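Local coordinates for hypothetical protein VPA1032 (Vibrio parahaemolyticus, PDB 1ZBP) that is of unknown function but belongs to the ImpE family, and joins an N-terminal set of helices to a region rich in beta strands, at residues L13-L17 with L40-D44; P28-R34 with Q56-F61. One frame throughout, in Å; residues are numbered along the deposited sequence.

Overall arrangement
Both interactions lie in the helical N-terminal part of the chain, on the same side of its centre. They share helix 31-44. Interaction 2 uses the start of that helix and the loop before it, against the end of helix 47-60. Interaction 1 uses residues 40-44, against the start of helix 13-25. Along the chain the segments alternate: 13-17, 28-34, 40-44, 56-61. The two contact centres are 18 Å apart, and their nearest atoms stay about 6 Å apart. Helix 31-44 lies between helices 13-25 and 47-60 and meets both near each end; each interaction samples one of these neighbours. Interaction 1 is buried; interaction 2 is at the surface.

Interaction 1 (L13-L17 with L40-D44); sequences LQQAL and LLCID
Helix 13-25 and helix 31-44 form an antiparallel helical hairpin, and here Leu-13 and Leu-17 of the first pack on Leu-40 and Asp-44 of the second. The two short segments run at 147° to each other, and their axes come within 10.4 Å. The closest pair of CA atoms, Leu-17 with Leu-40, is 6.9 Å apart. The first turn of helix 13-25 lies against residues 40-44. The side chains of Leu-17 and Leu-40 lie alongside each other and point opposite ways, and Leu-17 CD2 rests on Leu-40 CB at 3.6 Å. The same methyl group also approaches CD2 of Leu-41. Further out on Leu-40, the methyl CD1 meets Ala-16 CB at 4.1 Å. Leu-13 reaches across with CG anti to its own backbone nitrogen (chi1 -168°). This brings its CD2 to Ile-43 CG2 at 4.0 Å and to Asp-44 CA at 3.9 Å. Asp-44 has CG anti to its backbone nitrogen as well (chi1 179°), which sets its carboxylate beside Leu-17 and Gln-14. There OD2 comes within 4.0 Å of Leu-17 CD1. The end of Gln-14 also lies near this carboxylate. Leucine methyl groups thus fill the buried part of the contact, while the polar groups of Gln-14 and Asp-44 gather toward its more exposed side. Several other elements surround the pair. Trp-4 of helix 4-7 and Leu-8 touch Leu-40, and helix 47-60 packs on Leu-41. Helix 216-219 touches Leu-13, Gln-14 and Ile-43, and Lys-219 NZ hydrogen-bonds to Asp-44 O, so the hairpin is tied here to a part of the chain that lies among the later strands.

Interaction 2 (P28-R34 with Q56-F61); sequences PKDASLR and QSIKLF
The turn before helix 31-44 and the first residues of that helix face the end of helix 47-60, with CA of Ala-31 7.2 Å from CA of Phe-61, the first residue to leave helical geometry. Ala-31 CB sits almost squarely over the Phe-61 ring, 3.8 Å from its centroid and 4° off the normal, a CH-pi contact. Leu-60 CB lies over the opposite face. Arg-34 CD comes to the ring edge, 3.9 Å from Phe-61 CE2. The arginine chain is extended from CG to NE and crosses Leu-60 at about a right angle. Leu-60 CD1 lies over one guanidinium face, 3.5 Å from Arg-34 NE. In the guanidinium plane, Arg-34 grips Pro-28 O side-on: NE donates at 2.9 Å and NH1 at 3.2 Å. Asp-30 is the N-cap of helix 31-44, and its OD1 accepts from Leu-33 N at 3.2 Å. No hydrogen bond joins the two segments. The contact therefore depends on aliphatic and aromatic packing, while the polar bonds hold the turn and fix how the guanidinium is rotated against Leu-60.

Interaction 1 (L13-L17 with L40-D44)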
ATOM      1  N   LEU A  13      -2.102  14.259  12.725  1.00 69.28           N
ATOM      2  CA  LEU A  13      -0.807  13.892  12.167  1.00 68.18           C
ATOM      3  C   LEU A  13       0.127  15.090  12.054  1.00 67.64           C
ATOM      4  O   LEU A  13       1.274  15.020  12.484  1.00 67.40           O
ATOM      5  CB  LEU A  13      -0.982  13.244  10.788  1.00 67.97           C
ATOM      6  CG  LEU A  13       0.260  12.553  10.204  1.00 67.06           C
ATOM      7  CD1 LEU A  13       0.675  11.399  11.104  1.00 67.18           C
ATOM      8  CD2 LEU A  13      -0.038  12.044   8.806  1.00 66.12           C
ATOM      9  N   GLN A  14      -0.354  16.187  11.481  1.00 66.96           N
ATOM     10  CA  GLN A  14       0.482  17.370  11.337  1.00 67.05           C
ATOM     11  C   GLN A  14       1.010  17.845  12.691  1.00 67.85           C
ATOM     12  O   GLN A  14       2.208  18.092  12.843  1.00 67.80           O
ATOM     13  CB  GLN A  14      -0.295  18.493  10.655  1.00 67.52           C
ATOM     14  CG  GLN A  14      -0.808  18.128   9.274  1.00 68.57           C
ATOM     15  CD  GLN A  14       0.261  17.495   8.402  1.00 70.18           C
ATOM     16  OE1 GLN A  14       0.627  16.335   8.598  1.00 70.11           O
ATOM     17  NE2 GLN A  14       0.777  18.259   7.443  1.00 70.66           N
ATOM     18  N   GLN A  15       0.118  17.965  13.673  1.00 67.61           N
ATOM     19  CA  GLN A  15       0.503  18.405  15.014  1.00 67.33           C
ATOM     20  C   GLN A  15       1.532  17.466  15.640  1.00 66.51           C
ATOM     21  O   GLN A  15       2.494  17.914  16.262  1.00 65.61           O
ATOM     22  CB  GLN A  15      -0.737  18.502  15.925  1.00 68.49           C
ATOM     23  CG  GLN A  15      -0.420  18.644  17.423  1.00 69.03           C
ATOM     24  CD  GLN A  15      -1.667  18.775  18.298  1.00 69.81           C
ATOM     25  OE1 GLN A  15      -2.633  18.025  18.142  1.00 70.81           O
ATOM     26  NE2 GLN A  15      -1.636  19.714  19.240  1.00 68.04           N
ATOM     27  N   ALA A  16       1.319  16.163  15.473  1.00 66.32           N
ATOM     28  CA  ALA A  16       2.223  15.154  16.022  1.00 66.10           C
ATOM     29  C   ALA A  16       3.643  15.340  15.490  1.00 65.88           C
ATOM     30  O   ALA A  16       4.615  15.084  16.206  1.00 65.53           O
ATOM     31  CB  ALA A  16       1.712  13.752  15.686  1.00 66.35           C
ATOM     32  N   LEU A  17       3.757  15.789  14.241  1.00 65.36           N
ATOM     33  CA  LEU A  17       5.057  16.021  13.620  1.00 65.65           C
ATOM     34  C   LEU A  17       5.754  17.226  14.252  1.00 65.84           C
ATOM     35  O   LEU A  17       6.955  17.184  14.532  1.00 65.83           O
ATOM     36  CB  LEU A  17       4.892  16.234  12.109  1.00 65.39           C
ATOM     37  CG  LEU A  17       4.445  15.014  11.290  1.00 65.43           C
ATOM     38  CD1 LEU A  17       4.196  15.413   9.840  1.00 64.60           C
ATOM     39  CD2 LEU A  17       5.513  13.930  11.371  1.00 65.57           C
ATOM     40  N   LEU A  40       6.255   8.679  11.301  1.00 42.89           N
ATOM     41  CA  LEU A  40       5.150   9.593  11.028  1.00 44.29           C
ATOM     42  C   LEU A  40       5.371  10.401   9.752  1.00 44.02           C
ATOM     43  O   LEU A  40       4.456  11.068   9.258  1.00 45.26           O
ATOM     44  CB  LEU A  40       4.928  10.523  12.229  1.00 45.98           C
ATOM     45  CG  LEU A  40       4.744   9.800  13.582  1.00 45.65           C
ATOM     46  CD1 LEU A  40       4.456  10.810  14.684  1.00 45.08           C
ATOM     47  CD2 LEU A  40       3.610   8.784  13.482  1.00 44.71           C
ATOM     48  N   LEU A  41       6.587  10.349   9.217  1.00 43.86           N
ATOM     49  CA  LEU A  41       6.903  11.057   7.973  1.00 43.85           C
ATOM     50  C   LEU A  41       6.474  10.206   6.774  1.00 43.07           C
ATOM     51  O   LEU A  41       6.036  10.728   5.742  1.00 39.65           O
ATOM     52  CB  LEU A  41       8.403  11.349   7.892  1.00 45.85           C
ATOM     53  CG  LEU A  41       8.842  12.629   8.614  1.00 47.77           C
ATOM     54  CD1 LEU A  41      10.360  12.714   8.633  1.00 49.52           C
ATOM     55  CD2 LEU A  41       8.246  13.853   7.913  1.00 46.57           C
ATOM     56  N   CYS A  42       6.609   8.890   6.917  1.00 42.97           N
ATOM     57  CA  CYS A  42       6.211   7.980   5.849  1.00 43.71           C
ATOM     58  C   CYS A  42       4.685   7.952   5.733  1.00 42.90           C
ATOM     59  O   CYS A  42       4.137   7.874   4.629  1.00 42.04           O
ATOM     60  CB  CYS A  42       6.758   6.581   6.116  1.00 42.62           C
ATOM     61  SG  CYS A  42       8.552   6.526   6.015  1.00 43.70           S
ATOM     62  N   ILE A  43       4.004   8.033   6.874  1.00 41.84           N
ATOM     63  CA  ILE A  43       2.552   8.041   6.890  1.00 40.72           C
ATOM     64  C   ILE A  43       2.039   9.303   6.189  1.00 41.24           C
ATOM     65  O   ILE A  43       1.033   9.267   5.480  1.00 40.83           O
ATOM     66  CB  ILE A  43       2.004   8.008   8.338  1.00 39.76           C
ATOM     67  CG1 ILE A  43       2.441   6.725   9.038  1.00 35.21           C
ATOM     68  CG2 ILE A  43       0.482   8.078   8.319  1.00 39.98           C
ATOM     69  CD1 ILE A  43       2.023   6.653  10.484  1.00 35.22           C
ATOM     70  N   ASP A  44       2.740  10.416   6.384  1.00 41.98           N
ATOM     71  CA  ASP A  44       2.345  11.679   5.775  1.00 42.85           C
ATOM     72  C   ASP A  44       2.627  11.666   4.283  1.00 43.39           C
ATOM     73  O   ASP A  44       2.046  12.441   3.517  1.00 43.58           O
ATOM     74  CB  ASP A  44       3.102  12.835   6.430  1.00 44.70           C
ATOM     75  CG  ASP A  44       2.746  14.183   5.830  1.00 47.19           C
ATOM     76  OD1 ASP A  44       3.168  14.467   4.686  1.00 50.45           O
ATOM     77  OD2 ASP A  44       2.042  14.963   6.503  1.00 48.28           O
TER

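Interaction 2 (P28-R34 with Q56-F61)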
ATOM      1  N   PRO A  28      18.786  16.639  20.065  1.00 72.82           N
ATOM      2  CA  PRO A  28      19.168  16.167  18.728  1.00 72.52           C
ATOM      3  C   PRO A  28      19.948  14.859  18.695  1.00 71.50           C
ATOM      4  O   PRO A  28      20.113  14.258  17.637  1.00 71.29           O
ATOM      5  CB  PRO A  28      19.981  17.337  18.172  1.00 72.94           C
ATOM      6  CG  PRO A  28      20.651  17.875  19.397  1.00 72.72           C
ATOM      7  CD  PRO A  28      19.512  17.879  20.399  1.00 73.37           C
ATOM      8  N   LYS A  29      20.425  14.424  19.853  1.00 71.07           N
ATOM      9  CA  LYS A  29      21.189  13.190  19.926  1.00 70.67           C
ATOM     10  C   LYS A  29      20.336  12.037  20.436  1.00 70.37           C
ATOM     11  O   LYS A  29      20.863  11.066  20.985  1.00 70.88           O
ATOM     12  CB  LYS A  29      22.417  13.376  20.827  1.00 71.17           C
ATOM     13  CG  LYS A  29      23.399  14.447  20.341  1.00 70.39           C
ATOM     14  CD  LYS A  29      23.980  14.116  18.965  1.00 69.66           C
ATOM     15  CE  LYS A  29      24.933  15.211  18.490  1.00 69.72           C
ATOM     16  NZ  LYS A  29      25.664  14.861  17.238  1.00 66.62           N
ATOM     17  N   ASP A  30      19.020  12.144  20.255  1.00 69.53           N
ATOM     18  CA  ASP A  30      18.108  11.088  20.693  1.00 68.44           C
ATOM     19  C   ASP A  30      17.602  10.280  19.497  1.00 68.12           C
ATOM     20  O   ASP A  30      16.948  10.814  18.602  1.00 67.32           O
ATOM     21  CB  ASP A  30      16.914  11.674  21.451  1.00 67.88           C
ATOM     22  CG  ASP A  30      16.154  10.619  22.235  1.00 69.26           C
ATOM     23  OD1 ASP A  30      15.723   9.612  21.630  1.00 68.51           O
ATOM     24  OD2 ASP A  30      15.990  10.788  23.464  1.00 69.63           O
ATOM     25  N   ALA A  31      17.910   8.986  19.495  1.00 67.88           N
ATOM     26  CA  ALA A  31      17.507   8.093  18.413  1.00 67.28           C
ATOM     27  C   ALA A  31      15.990   7.887  18.355  1.00 66.98           C
ATOM     28  O   ALA A  31      15.374   8.086  17.301  1.00 66.79           O
ATOM     29  CB  ALA A  31      18.214   6.749  18.561  1.00 67.14           C
ATOM     30  N   SER A  32      15.401   7.493  19.487  1.00 65.60           N
ATOM     31  CA  SER A  32      13.958   7.251  19.593  1.00 63.31           C
ATOM     32  C   SER A  32      13.105   8.377  19.018  1.00 61.48           C
ATOM     33  O   SER A  32      12.106   8.120  18.354  1.00 61.49           O
ATOM     34  CB  SER A  32      13.555   7.026  21.057  1.00 64.19           C
ATOM     35  OG  SER A  32      14.161   5.864  21.598  1.00 64.84           O
ATOM     36  N   LEU A  33      13.487   9.623  19.284  1.00 59.90           N
ATOM     37  CA  LEU A  33      12.729  10.756  18.772  1.00 57.51           C
ATOM     38  C   LEU A  33      12.859  10.849  17.258  1.00 56.12           C
ATOM     39  O   LEU A  33      11.855  10.952  16.557  1.00 56.56           O
ATOM     40  CB  LEU A  33      13.195  12.065  19.424  1.00 56.79           C
ATOM     41  CG  LEU A  33      12.706  12.333  20.855  1.00 56.88           C
ATOM     42  CD1 LEU A  33      13.375  13.587  21.422  1.00 53.69           C
ATOM     43  CD2 LEU A  33      11.190  12.505  20.847  1.00 55.01           C
ATOM     44  N   ARG A  34      14.090  10.810  16.751  1.00 54.30           N
ATOM     45  CA  ARG A  34      14.308  10.891  15.308  1.00 51.74           C
ATOM     46  C   ARG A  34      13.597   9.731  14.604  1.00 49.55           C
ATOM     47  O   ARG A  34      12.953   9.923  13.571  1.00 48.10           O
ATOM     48  CB  ARG A  34      15.811  10.881  14.994  1.00 52.93           C
ATOM     49  CG  ARG A  34      16.519  12.198  15.293  1.00 53.12           C
ATOM     50  CD  ARG A  34      18.023  12.088  15.065  1.00 53.41           C
ATOM     51  NE  ARG A  34      18.734  13.347  15.305  1.00 54.30           N
ATOM     52  CZ  ARG A  34      18.811  14.354  14.437  1.00 55.35           C
ATOM     53  NH1 ARG A  34      19.480  15.460  14.750  1.00 54.31           N
ATOM     54  NH2 ARG A  34      18.231  14.256  13.250  1.00 55.99           N
ATOM     55  N   GLN A  56      20.573  10.729   7.975  1.00 49.33           N
ATOM     56  CA  GLN A  56      21.197  11.324   9.151  1.00 48.21           C
ATOM     57  C   GLN A  56      21.308  10.368  10.328  1.00 48.00           C
ATOM     58  O   GLN A  56      22.355  10.292  10.970  1.00 48.80           O
ATOM     59  CB  GLN A  56      20.446  12.583   9.557  1.00 47.61           C
ATOM     60  CG  GLN A  56      20.597  13.675   8.527  1.00 51.09           C
ATOM     61  CD  GLN A  56      20.207  15.039   9.039  1.00 53.18           C
ATOM     62  OE1 GLN A  56      19.046  15.295   9.371  1.00 52.82           O
ATOM     63  NE2 GLN A  56      21.188  15.931   9.116  1.00 56.19           N
ATOM     64  N   SER A  57      20.235   9.636  10.606  1.00 47.54           N
ATOM     65  CA  SER A  57      20.242   8.671  11.700  1.00 47.42           C
ATOM     66  C   SER A  57      21.324   7.598  11.510  1.00 45.81           C
ATOM     67  O   SER A  57      21.824   7.030  12.484  1.00 45.38           O
ATOM     68  CB  SER A  57      18.864   8.007  11.838  1.00 48.74           C
ATOM     69  OG  SER A  57      17.931   8.895  12.433  1.00 50.54           O
ATOM     70  N   ILE A  58      21.686   7.324  10.260  1.00 44.72           N
ATOM     71  CA  ILE A  58      22.715   6.326   9.979  1.00 42.25           C
ATOM     72  C   ILE A  58      24.055   6.870  10.428  1.00 41.61           C
ATOM     73  O   ILE A  58      24.860   6.150  11.026  1.00 41.63           O
ATOM     74  CB  ILE A  58      22.764   5.987   8.476  1.00 43.78           C
ATOM     75  CG1 ILE A  58      21.572   5.092   8.130  1.00 42.70           C
ATOM     76  CG2 ILE A  58      24.091   5.318   8.113  1.00 39.44           C
ATOM     77  CD1 ILE A  58      21.404   4.839   6.654  1.00 45.06           C
ATOM     78  N   LYS A  59      24.288   8.150  10.148  1.00 41.17           N
ATOM     79  CA  LYS A  59      25.538   8.798  10.536  1.00 41.37           C
ATOM     80  C   LYS A  59      25.632   8.903  12.044  1.00 41.36           C
ATOM     81  O   LYS A  59      26.676   8.615  12.634  1.00 40.80           O
ATOM     82  CB  LYS A  59      25.636  10.208   9.962  1.00 39.53           C
ATOM     83  CG  LYS A  59      25.767  10.262   8.471  1.00 41.33           C
ATOM     84  CD  LYS A  59      25.965  11.683   8.018  1.00 41.88           C
ATOM     85  CE  LYS A  59      26.085  11.743   6.518  1.00 44.41           C
ATOM     86  NZ  LYS A  59      26.378  13.128   6.063  1.00 49.27           N
ATOM     87  N   LEU A  60      24.529   9.312  12.660  1.00 41.41           N
ATOM     88  CA  LEU A  60      24.482   9.501  14.097  1.00 40.65           C
ATOM     89  C   LEU A  60      24.411   8.237  14.907  1.00 40.14           C
ATOM     90  O   LEU A  60      24.961   8.170  16.004  1.00 38.89           O
ATOM     91  CB  LEU A  60      23.293  10.383  14.461  1.00 42.94           C
ATOM     92  CG  LEU A  60      23.273  11.833  13.979  1.00 44.63           C
ATOM     93  CD1 LEU A  60      22.062  12.506  14.608  1.00 44.27           C
ATOM     94  CD2 LEU A  60      24.555  12.559  14.382  1.00 43.89           C
ATOM     95  N   PHE A  61      23.729   7.233  14.361  1.00 41.65           N
ATOM     96  CA  PHE A  61      23.522   5.956  15.060  1.00 41.49           C
ATOM     97  C   PHE A  61      23.748   4.760  14.128  1.00 42.88           C
ATOM     98  O   PHE A  61      22.851   3.929  13.935  1.00 42.96           O
ATOM     99  CB  PHE A  61      22.087   5.918  15.610  1.00 39.95           C
ATOM    100  CG  PHE A  61      21.662   7.199  16.301  1.00 38.15           C
ATOM    101  CD1 PHE A  61      22.071   7.480  17.605  1.00 35.89           C
ATOM    102  CD2 PHE A  61      20.861   8.126  15.641  1.00 35.32           C
ATOM    103  CE1 PHE A  61      21.684   8.660  18.236  1.00 36.55           C
ATOM    104  CE2 PHE A  61      20.472   9.307  16.265  1.00 37.00           C
ATOM    105  CZ  PHE A  61      20.883   9.578  17.568  1.00 35.18           C
TER